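Long-range contacts in LRR receptor-like serine/threonine-protein kinase RGI3 (Arabidopsis thaliana, PDB 5HZ0), which acts as a receptor for RGF peptide hormones that maintain the root stem cell niche, its extracellular leucine-rich-repeat region being the part described here: residues 498-503 against 522-527; 430-435 against 454-459; 551-556 against 575-580; 446-451 against 466-471. The protein carries 5 engineered substitutions. All blocks are in the same frame, centred on the assembly; numbering follows the deposited sequence.

How the contacts relate
All four contacts join successive turns of the leucine-rich-repeat solenoid that forms the hormone-binding ectodomain, and all lie beyond the last peptide-recognition residues, R402 to R404, in sequence. Contacts 2 and 4 come first and interleave along the chain, their centres about 19 Å apart; contact 1 follows, then contact 3. Contact 1 is centred about 15 Å from contacts 2 and 3 and touches contact 3, where N552 ND2 probably bonds to L524 O. Contacts 1 and 4 share the run of parallel strands, whereas contacts 2 and 3 join the loops after them. Paired asparagines 24 residues apart in contacts 1, 2 and 3 are consistent with one packing scheme repeated from turn to turn.

Contact 1 of 4, residues 498-503 against 522-527; sequences LNLAKN and LNLGEN. With NAG (2-acetamido-2-deoxy-beta-D-glucopyranose), chain D.
N503 and N527 hold the same place in two successive LxLxxN stretches of the leucine-rich-repeat solenoid, where parallel strands 497-499 and 521-523 pass into their following turns. The strands are joined by N523 N to L498 O (2.9 Å) and by L500 N to N523 O (2.9 Å). Beneath them L500 CD1 lies 4.0 Å from L524 CD2, both leucines pointing the same way into the core. On the other side N499 and N523 run alongside each other with amide planes 19° apart. Each closes an Asx turn; with N499 CG anti to the backbone N (chi1 -176°), A501 N reaches N499 OD1 at 3.0 Å. N527 ND2 donates almost straight (178°) to L500 O at 3.3 Å, while N503 ND2 reaches the same oxygen at 2.7 Å from the opposite face of the carbonyl plane. N527 ND2 also bonds to L524 O, and N527 OD1 accepts from L505 N. An alanine in place of N527 would probably leave L505 N without this acceptor and L500 O gripped from one face alone. On the exposed side K502 lies alongside E526, and E526 OE2 accepts from NAG O6 at 2.7 Å.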
loop_
_atom_site.group_PDB
_atom_site.type_symbol
_atom_site.label_atom_id
_atom_site.label_comp_id
_atom_site.label_asym_id
_atom_site.label_seq_id
_atom_site.Cartn_x
_atom_site.Cartn_y
_atom_site.Cartn_z
ATOM N N LEU A 498 5.643 -25.053 8.129
ATOM C CA LEU A 498 6.763 -25.856 7.655
ATOM C C LEU A 498 6.304 -26.784 6.533
ATOM O O LEU A 498 5.503 -27.688 6.750
ATOM C CB LEU A 498 7.357 -26.681 8.797
ATOM C CG LEU A 498 8.417 -27.695 8.371
ATOM C CD1 LEU A 498 9.547 -26.982 7.649
ATOM C CD2 LEU A 498 8.948 -28.502 9.546
ATOM N N ASN A 499 6.828 -26.556 5.336
ATOM C CA ASN A 499 6.494 -27.368 4.193
ATOM C C ASN A 499 7.754 -28.005 3.608
ATOM O O ASN A 499 8.592 -27.321 3.021
ATOM C CB ASN A 499 5.796 -26.482 3.169
ATOM C CG ASN A 499 5.301 -27.251 1.955
ATOM O OD1 ASN A 499 5.601 -28.425 1.777
ATOM N ND2 ASN A 499 4.563 -26.566 1.097
ATOM N N LEU A 500 7.881 -29.312 3.817
ATOM C CA LEU A 500 8.947 -30.153 3.261
ATOM C C LEU A 500 8.544 -31.042 2.095
ATOM O O LEU A 500 9.296 -31.948 1.707
ATOM C CB LEU A 500 9.603 -30.984 4.348
ATOM C CG LEU A 500 10.201 -30.086 5.422
ATOM C CD1 LEU A 500 10.650 -30.964 6.552
ATOM C CD2 LEU A 500 11.361 -29.249 4.849
ATOM N N ALA A 501 7.326 -30.839 1.605
ATOM C CA ALA A 501 6.649 -31.804 0.727
ATOM C C ALA A 501 7.356 -32.036 -0.599
ATOM O O ALA A 501 8.076 -31.170 -1.081
ATOM C CB ALA A 501 5.199 -31.379 0.490
ATOM N N LYS A 502 7.152 -33.217 -1.174
ATOM C CA LYS A 502 7.786 -33.603 -2.429
ATOM C C LYS A 502 9.319 -33.556 -2.360
ATOM O O LYS A 502 9.985 -32.829 -3.104
ATOM C CB LYS A 502 7.267 -32.761 -3.595
ATOM C CG LYS A 502 7.431 -33.457 -4.926
ATOM C CD LYS A 502 6.876 -32.645 -6.078
ATOM C CE LYS A 502 6.801 -33.506 -7.350
ATOM N NZ LYS A 502 8.021 -34.343 -7.575
ATOM N N ASN A 503 9.867 -34.381 -1.476
ATOM C CA ASN A 503 11.299 -34.591 -1.387
ATOM C C ASN A 503 11.587 -36.091 -1.290
ATOM O O ASN A 503 10.695 -36.919 -1.495
ATOM C CB ASN A 503 11.890 -33.818 -0.196
ATOM C CG ASN A 503 12.130 -32.340 -0.513
ATOM O OD1 ASN A 503 12.985 -32.017 -1.321
ATOM N ND2 ASN A 503 11.377 -31.447 0.128
ATOM N N LEU A 522 1.777 -28.019 8.842
ATOM C CA LEU A 522 2.865 -28.965 8.615
ATOM C C LEU A 522 2.596 -29.835 7.391
ATOM O O LEU A 522 1.657 -30.630 7.368
ATOM C CB LEU A 522 3.128 -29.832 9.851
ATOM C CG LEU A 522 4.173 -30.938 9.649
ATOM C CD1 LEU A 522 5.561 -30.349 9.372
ATOM C CD2 LEU A 522 4.222 -31.885 10.829
ATOM N N ASN A 523 3.433 -29.671 6.372
ATOM C CA ASN A 523 3.340 -30.495 5.189
ATOM C C ASN A 523 4.556 -31.383 4.999
ATOM O O ASN A 523 5.637 -30.912 4.660
ATOM C CB ASN A 523 3.137 -29.634 3.951
ATOM C CG ASN A 523 2.636 -30.448 2.771
ATOM O OD1 ASN A 523 2.631 -31.678 2.813
ATOM N ND2 ASN A 523 2.219 -29.769 1.717
ATOM N N LEU A 524 4.355 -32.669 5.267
ATOM C CA LEU A 524 5.311 -33.744 5.013
ATOM C C LEU A 524 4.994 -34.612 3.796
ATOM O O LEU A 524 5.584 -35.673 3.623
ATOM C CB LEU A 524 5.521 -34.595 6.265
ATOM C CG LEU A 524 6.023 -33.774 7.453
ATOM C CD1 LEU A 524 6.337 -34.672 8.638
ATOM C CD2 LEU A 524 7.243 -32.948 7.039
ATOM N N GLY A 525 3.999 -34.218 3.016
ATOM C CA GLY A 525 3.560 -35.018 1.885
ATOM C C GLY A 525 4.600 -35.386 0.840
ATOM O O GLY A 525 5.566 -34.663 0.647
ATOM N N GLU A 526 4.399 -36.526 0.173
ATOM C CA GLU A 526 5.287 -36.977 -0.894
ATOM C C GLU A 526 6.752 -37.074 -0.471
ATOM O O GLU A 526 7.623 -36.372 -0.990
ATOM C CB GLU A 526 5.183 -36.058 -2.093
ATOM C CG GLU A 526 4.146 -36.449 -3.074
ATOM C CD GLU A 526 4.150 -35.537 -4.273
ATOM O OE1 GLU A 526 4.849 -35.869 -5.250
ATOM O OE2 GLU A 526 3.472 -34.485 -4.233
ATOM N N ASN A 527 7.017 -37.964 0.467
ATOM C CA ASN A 527 8.366 -38.272 0.853
ATOM C C ASN A 527 8.461 -39.770 1.037
ATOM O O ASN A 527 7.576 -40.512 0.610
ATOM C CB ASN A 527 8.761 -37.515 2.127
ATOM C CG ASN A 527 9.242 -36.092 1.844
ATOM O OD1 ASN A 527 10.356 -35.900 1.375
ATOM N ND2 ASN A 527 8.408 -35.091 2.145
HETATM C C1 NAG D . -0.993 -33.269 0.580
HETATM C C2 NAG D . -1.890 -32.352 -0.249
HETATM C C3 NAG D . -2.086 -32.893 -1.671
HETATM C C4 NAG D . -0.722 -33.151 -2.325
HETATM C C5 NAG D . -0.004 -34.159 -1.428
HETATM C C6 NAG D . 1.365 -34.601 -1.938
HETATM C C7 NAG D . -3.878 -31.128 0.617
HETATM C C8 NAG D . -5.122 -31.268 1.458
HETATM N N2 NAG D . -3.135 -32.229 0.487
HETATM O O3 NAG D . -2.858 -31.978 -2.410
HETATM O O4 NAG D . -0.765 -33.540 -3.707
HETATM O O5 NAG D . 0.175 -33.600 -0.148
HETATM O O6 NAG D . 2.220 -33.489 -2.114
HETATM O O7 NAG D . -3.614 -30.048 0.088
#

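Contact 2 of 4, residues 430-435 against 454-459; sequences SENRLV and HTNSLS
S430 and H454 lie level in two loops that run parallel, their CA atoms 4.5 Å apart, and the alignment then slips by one residue: E431 faces T455, but V435 faces L458. Backbone bonds from E431 N to H454 O (2.8 Å) and from N432 N to T455 O (3.1 Å) hold the first half. Past the slip, S457 N makes a weak bond to L434 O. S430 CB sits over the face of the H454 imidazole, 3.5 Å from the centroid and 10° off the normal, a CH-pi contact. The ring swings under it because H454 CG stands between the backbone N and the carbonyl carbon (chi1 81°). T455 OG1 lies at the edge of the same ring, in its plane, and bonds to D478. Farther along, L434 CB meets L458 CD2 at 4.0 Å on the buried side, while V435 CG1 touches S457 CB at 3.8 Å on the outer side. N456 ND2 bonds to L453 O, just before its own segment; the position of N456 OD1 is doubtful. With S430 OG paired to D428 and H454 ND1 to D452, both polar ends turn to acidic partners, and D452 would probably make the imidazole more basic.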
loop_
_atom_site.group_PDB
_atom_site.type_symbol
_atom_site.label_atom_id
_atom_site.label_comp_id
_atom_site.label_asym_id
_atom_site.label_seq_id
_atom_site.Cartn_x
_atom_site.Cartn_y
_atom_site.Cartn_z
ATOM N N SER A 430 12.314 -19.458 -4.655
ATOM C CA SER A 430 11.617 -20.607 -5.212
ATOM C C SER A 430 11.558 -20.554 -6.740
ATOM O O SER A 430 11.761 -19.497 -7.341
ATOM C CB SER A 430 10.205 -20.712 -4.640
ATOM O OG SER A 430 9.500 -19.510 -4.830
ATOM N N GLU A 431 11.350 -21.717 -7.355
ATOM C CA GLU A 431 11.201 -21.831 -8.808
ATOM C C GLU A 431 12.413 -21.333 -9.574
ATOM O O GLU A 431 12.345 -20.372 -10.339
ATOM C CB GLU A 431 9.931 -21.131 -9.291
ATOM C CG GLU A 431 8.644 -21.771 -8.798
ATOM C CD GLU A 431 7.430 -21.199 -9.495
ATOM O OE1 GLU A 431 6.682 -21.962 -10.144
ATOM O OE2 GLU A 431 7.222 -19.976 -9.399
ATOM N N ASN A 432 13.519 -22.032 -9.364
ATOM C CA ASN A 432 14.740 -21.802 -10.097
ATOM C C ASN A 432 15.397 -23.169 -10.281
ATOM O O ASN A 432 14.741 -24.181 -10.111
ATOM C CB ASN A 432 15.659 -20.809 -9.352
ATOM C CG ASN A 432 15.200 -19.348 -9.494
ATOM O OD1 ASN A 432 15.472 -18.695 -10.498
ATOM N ND2 ASN A 432 14.509 -18.840 -8.482
ATOM N N ARG A 433 16.647 -23.182 -10.727
ATOM C CA ARG A 433 17.476 -24.381 -10.902
ATOM C C ARG A 433 18.554 -24.628 -9.844
ATOM O O ARG A 433 19.590 -25.234 -10.164
ATOM C CB ARG A 433 18.093 -24.418 -12.286
ATOM C CG ARG A 433 17.148 -23.946 -13.334
ATOM C CD ARG A 433 16.122 -24.988 -13.690
ATOM N NE ARG A 433 15.892 -24.908 -15.130
ATOM C CZ ARG A 433 14.958 -24.152 -15.694
ATOM N NH1 ARG A 433 14.141 -23.431 -14.930
ATOM N NH2 ARG A 433 14.834 -24.126 -17.017
ATOM N N LEU A 434 18.441 -23.993 -8.685
ATOM C CA LEU A 434 19.476 -24.105 -7.648
ATOM C C LEU A 434 19.852 -25.536 -7.304
ATOM O O LEU A 434 19.003 -26.420 -7.266
ATOM C CB LEU A 434 19.001 -23.456 -6.360
ATOM C CG LEU A 434 18.539 -22.015 -6.463
ATOM C CD1 LEU A 434 18.213 -21.523 -5.077
ATOM C CD2 LEU A 434 19.628 -21.182 -7.120
ATOM N N VAL A 435 21.129 -25.759 -7.028
ATOM C CA VAL A 435 21.578 -27.099 -6.697
ATOM C C VAL A 435 22.356 -27.138 -5.399
ATOM O O VAL A 435 22.417 -26.149 -4.670
ATOM C CB VAL A 435 22.396 -27.716 -7.838
ATOM C CG1 VAL A 435 21.484 -28.019 -9.049
ATOM C CG2 VAL A 435 23.548 -26.793 -8.227
ATOM N N HIS A 454 11.231 -23.450 -2.447
ATOM C CA HIS A 454 10.523 -24.520 -3.166
ATOM C C HIS A 454 10.739 -24.588 -4.691
ATOM O O HIS A 454 11.008 -23.581 -5.330
ATOM C CB HIS A 454 9.017 -24.568 -2.803
ATOM C CG HIS A 454 8.165 -23.576 -3.535
ATOM N ND1 HIS A 454 7.689 -22.422 -2.941
ATOM C CD2 HIS A 454 7.666 -23.581 -4.790
ATOM C CE1 HIS A 454 6.949 -21.756 -3.805
ATOM N NE2 HIS A 454 6.919 -22.436 -4.939
ATOM N N THR A 455 10.643 -25.790 -5.256
ATOM C CA THR A 455 10.832 -25.982 -6.696
ATOM C C THR A 455 12.230 -25.574 -7.177
ATOM O O THR A 455 12.428 -24.607 -7.916
ATOM C CB THR A 455 9.698 -25.311 -7.518
ATOM O OG1 THR A 455 8.440 -25.833 -7.071
ATOM C CG2 THR A 455 9.843 -25.591 -9.018
ATOM N N ASN A 456 13.204 -26.341 -6.718
ATOM C CA ASN A 456 14.560 -26.259 -7.197
ATOM C C ASN A 456 15.101 -27.668 -7.189
ATOM O O ASN A 456 14.358 -28.626 -7.008
ATOM C CB ASN A 456 15.399 -25.364 -6.288
ATOM C CG ASN A 456 15.093 -23.895 -6.484
ATOM O OD1 ASN A 456 15.498 -23.305 -7.480
ATOM N ND2 ASN A 456 14.364 -23.299 -5.543
ATOM N N SER A 457 16.391 -27.787 -7.438
ATOM C CA SER A 457 17.112 -29.041 -7.362
ATOM C C SER A 457 17.899 -29.223 -6.072
ATOM O O SER A 457 18.937 -29.895 -6.062
ATOM C CB SER A 457 17.908 -29.292 -8.624
ATOM O OG SER A 457 16.982 -29.446 -9.688
ATOM N N LEU A 458 17.529 -28.477 -5.038
ATOM C CA LEU A 458 18.246 -28.567 -3.764
ATOM C C LEU A 458 18.405 -30.010 -3.291
ATOM O O LEU A 458 17.480 -30.814 -3.395
ATOM C CB LEU A 458 17.543 -27.729 -2.694
ATOM C CG LEU A 458 17.632 -26.230 -2.969
ATOM C CD1 LEU A 458 17.052 -25.455 -1.822
ATOM C CD2 LEU A 458 19.086 -25.876 -3.173
ATOM N N SER A 459 19.589 -30.346 -2.792
ATOM C CA SER A 459 19.882 -31.735 -2.456
ATOM C C SER A 459 20.571 -31.929 -1.117
ATOM O O SER A 459 20.887 -30.964 -0.410
ATOM C CB SER A 459 20.750 -32.364 -3.537
ATOM O OG SER A 459 21.020 -33.708 -3.205
#

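Contact 3 of 4, residues 551-556 against 575-580; sequences CNRFVG and HNQLTG
The ring of F554 and the amide of N576 lie alongside each other, N576 ND2 standing at the ring edge and in its plane, 3.9 Å from F554 CD2; the place of N576 OD1 is doubtful. C551 SG approaches the H575 imidazole obliquely, 4.7 Å from its centroid, and Y598 stacks on that same imidazole. An N-acetylglucosamine touches both C551 and H575. N576 CG is anti to the carbonyl carbon (chi1 -81°), which sends the amide in among backbone groups: ND2 donates to V573 O and L549 O. An alanine here would probably cost V573 O and L549 O this shared donor and open a gap beside the F554 ring. Beyond the asparagine, Q577 N bonds to F554 O at 2.8 Å and T579 N to G556 O at 2.7 Å. L578 CD1 meets F554 CB at 3.4 Å on the buried side. On the outer side, V555 CG1 packs on Q577 CB at 3.6 Å, and Q577 OE1 lies 3.8 Å from R553 CB; the guanidinium itself forms a salt bridge with D528. The chemistry is thus divided: F554, L578 and the bonded amide of N576 lie on the buried side, R553, V555 and Q577 form the outer side, and main-chain bonds join the loops between them.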
loop_
_atom_site.group_PDB
_atom_site.type_symbol
_atom_site.label_atom_id
_atom_site.label_comp_id
_atom_site.label_asym_id
_atom_site.label_seq_id
_atom_site.Cartn_x
_atom_site.Cartn_y
_atom_site.Cartn_z
ATOM N N CYS A 551 1.113 -39.600 0.979
ATOM C CA CYS A 551 2.109 -40.128 0.046
ATOM C C CYS A 551 3.477 -40.429 0.681
ATOM O O CYS A 551 4.524 -40.078 0.147
ATOM C CB CYS A 551 2.231 -39.212 -1.165
ATOM S SG CYS A 551 0.620 -38.725 -1.808
ATOM N N ASN A 552 3.438 -41.089 1.828
ATOM C CA ASN A 552 4.618 -41.621 2.488
ATOM C C ASN A 552 4.391 -43.116 2.705
ATOM O O ASN A 552 3.469 -43.699 2.148
ATOM C CB ASN A 552 4.843 -40.946 3.848
ATOM C CG ASN A 552 5.529 -39.596 3.735
ATOM O OD1 ASN A 552 6.638 -39.495 3.231
ATOM N ND2 ASN A 552 4.874 -38.558 4.227
ATOM N N ARG A 553 5.272 -43.735 3.474
ATOM C CA ARG A 553 5.113 -45.118 3.947
ATOM C C ARG A 553 4.586 -45.357 5.380
ATOM O O ARG A 553 4.912 -46.379 5.976
ATOM C CB ARG A 553 6.329 -45.977 3.609
ATOM C CG ARG A 553 6.446 -46.209 2.111
ATOM C CD ARG A 553 7.669 -47.042 1.760
ATOM N NE ARG A 553 8.929 -46.413 2.142
ATOM C CZ ARG A 553 9.738 -46.877 3.090
ATOM N NH1 ARG A 553 9.413 -47.974 3.766
ATOM N NH2 ARG A 553 10.877 -46.249 3.370
ATOM N N PHE A 554 3.942 -44.371 5.998
ATOM C CA PHE A 554 3.502 -44.528 7.385
ATOM C C PHE A 554 2.685 -45.812 7.622
ATOM O O PHE A 554 1.869 -46.213 6.781
ATOM C CB PHE A 554 2.728 -43.298 7.870
ATOM C CG PHE A 554 3.545 -42.037 7.916
ATOM C CD1 PHE A 554 4.643 -41.931 8.779
ATOM C CD2 PHE A 554 3.213 -40.949 7.114
ATOM C CE1 PHE A 554 5.393 -40.767 8.826
ATOM C CE2 PHE A 554 3.964 -39.790 7.156
ATOM C CZ PHE A 554 5.052 -39.697 8.016
ATOM N N VAL A 555 2.946 -46.467 8.751
ATOM C CA VAL A 555 2.196 -47.652 9.174
ATOM C C VAL A 555 1.657 -47.472 10.585
ATOM O O VAL A 555 1.810 -46.410 11.200
ATOM C CB VAL A 555 3.053 -48.931 9.153
ATOM C CG1 VAL A 555 3.480 -49.286 7.730
ATOM C CG2 VAL A 555 4.259 -48.788 10.079
ATOM N N GLY A 556 1.033 -48.523 11.103
ATOM C CA GLY A 556 0.418 -48.471 12.413
ATOM C C GLY A 556 -0.914 -47.752 12.358
ATOM O O GLY A 556 -1.534 -47.655 11.296
ATOM N N HIS A 575 -2.763 -42.216 0.974
ATOM C CA HIS A 575 -1.651 -42.921 0.338
ATOM C C HIS A 575 -0.553 -43.322 1.327
ATOM O O HIS A 575 0.632 -43.037 1.124
ATOM C CB HIS A 575 -1.060 -42.112 -0.818
ATOM C CG HIS A 575 -1.972 -41.987 -1.995
ATOM N ND1 HIS A 575 -2.784 -40.891 -2.191
ATOM C CD2 HIS A 575 -2.199 -42.820 -3.038
ATOM C CE1 HIS A 575 -3.475 -41.051 -3.309
ATOM N NE2 HIS A 575 -3.145 -42.217 -3.835
ATOM N N ASN A 576 -0.961 -43.989 2.401
ATOM C CA ASN A 576 -0.021 -44.589 3.339
ATOM C C ASN A 576 -0.430 -46.024 3.615
ATOM O O ASN A 576 -1.305 -46.561 2.937
ATOM C CB ASN A 576 0.065 -43.789 4.642
ATOM C CG ASN A 576 0.962 -42.589 4.519
ATOM O OD1 ASN A 576 2.181 -42.724 4.426
ATOM N ND2 ASN A 576 0.372 -41.405 4.526
ATOM N N GLN A 577 0.249 -46.650 4.570
ATOM C CA GLN A 577 -0.089 -47.996 5.050
ATOM C C GLN A 577 -0.891 -48.053 6.353
ATOM O O GLN A 577 -0.891 -49.070 7.033
ATOM C CB GLN A 577 1.122 -48.919 5.061
ATOM C CG GLN A 577 1.555 -49.320 3.663
ATOM C CD GLN A 577 3.035 -49.617 3.591
ATOM O OE1 GLN A 577 3.817 -48.807 3.090
ATOM N NE2 GLN A 577 3.432 -50.781 4.103
ATOM N N LEU A 578 -1.459 -46.924 6.752
ATOM C CA LEU A 578 -2.190 -46.801 8.016
ATOM C C LEU A 578 -3.311 -47.844 8.235
ATOM O O LEU A 578 -4.034 -48.211 7.300
ATOM C CB LEU A 578 -2.755 -45.374 8.133
ATOM C CG LEU A 578 -1.830 -44.267 8.683
ATOM C CD1 LEU A 578 -0.459 -44.424 8.152
ATOM C CD2 LEU A 578 -2.341 -42.845 8.414
ATOM N N THR A 579 -3.444 -48.320 9.476
ATOM C CA THR A 579 -4.482 -49.310 9.825
ATOM C C THR A 579 -5.321 -48.932 11.037
ATOM O O THR A 579 -5.143 -47.862 11.638
ATOM C CB THR A 579 -3.915 -50.735 10.125
ATOM O OG1 THR A 579 -2.856 -50.659 11.094
ATOM C CG2 THR A 579 -3.424 -51.429 8.858
ATOM N N GLY A 580 -6.229 -49.841 11.393
ATOM C CA GLY A 580 -7.139 -49.636 12.501
ATOM C C GLY A 580 -8.293 -48.793 12.031
ATOM O O GLY A 580 -8.501 -48.654 10.837
#

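Contact 4 of 4, residues 446-451 against 466-471; sequences ESLEFL and TLPKSL
L471 and L448 form the central fit of this contact: one methyl of L471, CD2, projects into a hollow walled by L448, the main chain of E449 and the base of L451. Its distances show how the hollow is lined, with L448 CG at 3.9 Å from L471 CD2 on one side and L451 CB at 3.8 Å from the same methyl on another. The two leucines L448 and L471 lie alongside each other, pointing the same way. A second bump is the pyrrolidine of P468, whose CG rests against L448 CD2 at 4.0 Å, the two side chains meeting at a slant. L448 reaches both partners because its CG is anti to the backbone N (chi1 -178°), which brings its branch against both proline and leucine. Deeper in, L451 and L467 cross at about a right angle and touch methyl to methyl, CD2 of L451 to CD2 of L467, at 4.0 Å.

P468 to L471 make a type I turn that presents S470 OG to two main-chain carbonyls, L448 O at 2.9 Å and E446 O at 3.1 Å; both carbonyls are within reach of its single proton. Outside the hollow, the ring of F450 stacks with those of F426 and F473, and E449 OE1 bonds to N425 ND2. Leucines filling the interior where each turn enters its strand, 450-452 here and 473-475 next, are the hallmark of the leucine-rich-repeat solenoid.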
loop_
_atom_site.group_PDB
_atom_site.type_symbol
_atom_site.label_atom_id
_atom_site.label_comp_id
_atom_site.label_asym_id
_atom_site.label_seq_id
_atom_site.Cartn_x
_atom_site.Cartn_y
_atom_site.Cartn_z
ATOM N N GLU A 446 20.279 -13.707 11.319
ATOM C CA GLU A 446 19.677 -13.753 12.642
ATOM C C GLU A 446 18.286 -13.148 12.636
ATOM O O GLU A 446 17.515 -13.341 13.572
ATOM C CB GLU A 446 20.562 -13.011 13.638
ATOM C CG GLU A 446 20.938 -11.602 13.196
ATOM C CD GLU A 446 21.889 -10.934 14.168
ATOM O OE1 GLU A 446 22.926 -10.390 13.722
ATOM O OE2 GLU A 446 21.603 -10.957 15.384
ATOM N N SER A 447 17.981 -12.403 11.580
ATOM C CA SER A 447 16.691 -11.746 11.435
ATOM C C SER A 447 15.698 -12.514 10.566
ATOM O O SER A 447 14.559 -12.073 10.394
ATOM C CB SER A 447 16.891 -10.360 10.830
ATOM O OG SER A 447 17.639 -9.541 11.702
ATOM N N LEU A 448 16.113 -13.654 10.025
ATOM C CA LEU A 448 15.374 -14.245 8.913
ATOM C C LEU A 448 14.091 -14.909 9.409
ATOM O O LEU A 448 14.136 -15.842 10.205
ATOM C CB LEU A 448 16.249 -15.301 8.246
ATOM C CG LEU A 448 15.633 -15.981 7.042
ATOM C CD1 LEU A 448 15.502 -14.904 5.972
ATOM C CD2 LEU A 448 16.475 -17.179 6.578
ATOM N N GLU A 449 12.949 -14.374 8.991
ATOM C CA GLU A 449 11.668 -14.993 9.325
ATOM C C GLU A 449 10.965 -15.801 8.236
ATOM O O GLU A 449 10.136 -16.633 8.542
ATOM C CB GLU A 449 10.726 -13.939 9.882
ATOM C CG GLU A 449 11.323 -13.234 11.058
ATOM C CD GLU A 449 10.356 -12.285 11.709
ATOM O OE1 GLU A 449 9.727 -11.476 10.984
ATOM O OE2 GLU A 449 10.226 -12.359 12.953
ATOM N N PHE A 450 11.336 -15.602 6.980
ATOM C CA PHE A 450 10.615 -16.231 5.880
ATOM C C PHE A 450 11.618 -16.772 4.888
ATOM O O PHE A 450 12.352 -15.997 4.280
ATOM C CB PHE A 450 9.699 -15.216 5.190
ATOM C CG PHE A 450 8.943 -15.767 3.986
ATOM C CD1 PHE A 450 9.592 -15.997 2.777
ATOM C CD2 PHE A 450 7.569 -16.024 4.057
ATOM C CE1 PHE A 450 8.900 -16.487 1.674
ATOM C CE2 PHE A 450 6.868 -16.512 2.945
ATOM C CZ PHE A 450 7.540 -16.740 1.753
ATOM N N LEU A 451 11.623 -18.093 4.705
ATOM C CA LEU A 451 12.553 -18.726 3.792
ATOM C C LEU A 451 11.785 -19.662 2.844
ATOM O O LEU A 451 11.324 -20.752 3.243
ATOM C CB LEU A 451 13.604 -19.486 4.606
ATOM C CG LEU A 451 14.650 -20.248 3.819
ATOM C CD1 LEU A 451 15.373 -19.330 2.845
ATOM C CD2 LEU A 451 15.631 -20.927 4.765
ATOM N N THR A 466 21.713 -25.778 10.672
ATOM C CA THR A 466 21.792 -25.141 9.378
ATOM C C THR A 466 20.808 -23.978 9.289
ATOM O O THR A 466 20.922 -23.146 8.400
ATOM C CB THR A 466 21.527 -26.174 8.259
ATOM O OG1 THR A 466 22.339 -27.332 8.487
ATOM C CG2 THR A 466 21.843 -25.602 6.883
ATOM N N LEU A 467 19.863 -23.890 10.224
ATOM C CA LEU A 467 18.809 -22.877 10.111
ATOM C C LEU A 467 18.684 -21.927 11.310
ATOM O O LEU A 467 18.827 -22.343 12.453
ATOM C CB LEU A 467 17.465 -23.554 9.817
ATOM C CG LEU A 467 17.362 -24.247 8.448
ATOM C CD1 LEU A 467 16.013 -24.950 8.251
ATOM C CD2 LEU A 467 17.641 -23.265 7.305
ATOM N N PRO A 468 18.418 -20.636 11.044
ATOM C CA PRO A 468 18.268 -19.652 12.126
ATOM C C PRO A 468 16.984 -19.825 12.912
ATOM O O PRO A 468 15.935 -20.090 12.329
ATOM C CB PRO A 468 18.267 -18.305 11.392
ATOM C CG PRO A 468 17.977 -18.615 9.988
ATOM C CD PRO A 468 18.507 -19.993 9.726
ATOM N N LYS A 469 17.060 -19.621 14.222
ATOM C CA LYS A 469 15.963 -19.977 15.120
ATOM C C LYS A 469 14.843 -18.937 15.137
ATOM O O LYS A 469 13.838 -19.091 15.831
ATOM C CB LYS A 469 16.506 -20.210 16.530
ATOM C CG LYS A 469 17.571 -21.303 16.603
ATOM C CD LYS A 469 17.842 -21.685 18.051
ATOM C CE LYS A 469 19.060 -22.585 18.196
ATOM N NZ LYS A 469 19.205 -23.056 19.607
ATOM N N SER A 470 15.025 -17.875 14.364
ATOM C CA SER A 470 14.018 -16.829 14.247
ATOM C C SER A 470 13.001 -17.120 13.151
ATOM O O SER A 470 12.055 -16.349 12.977
ATOM C CB SER A 470 14.696 -15.489 13.957
ATOM O OG SER A 470 15.452 -15.568 12.759
ATOM N N LEU A 471 13.211 -18.221 12.420
ATOM C CA LEU A 471 12.328 -18.641 11.318
ATOM C C LEU A 471 10.857 -18.841 11.698
ATOM O O LEU A 471 10.517 -19.440 12.711
ATOM C CB LEU A 471 12.882 -19.872 10.573
ATOM C CG LEU A 471 13.875 -19.454 9.469
ATOM C CD1 LEU A 471 14.721 -20.595 8.927
ATOM C CD2 LEU A 471 13.140 -18.727 8.340
#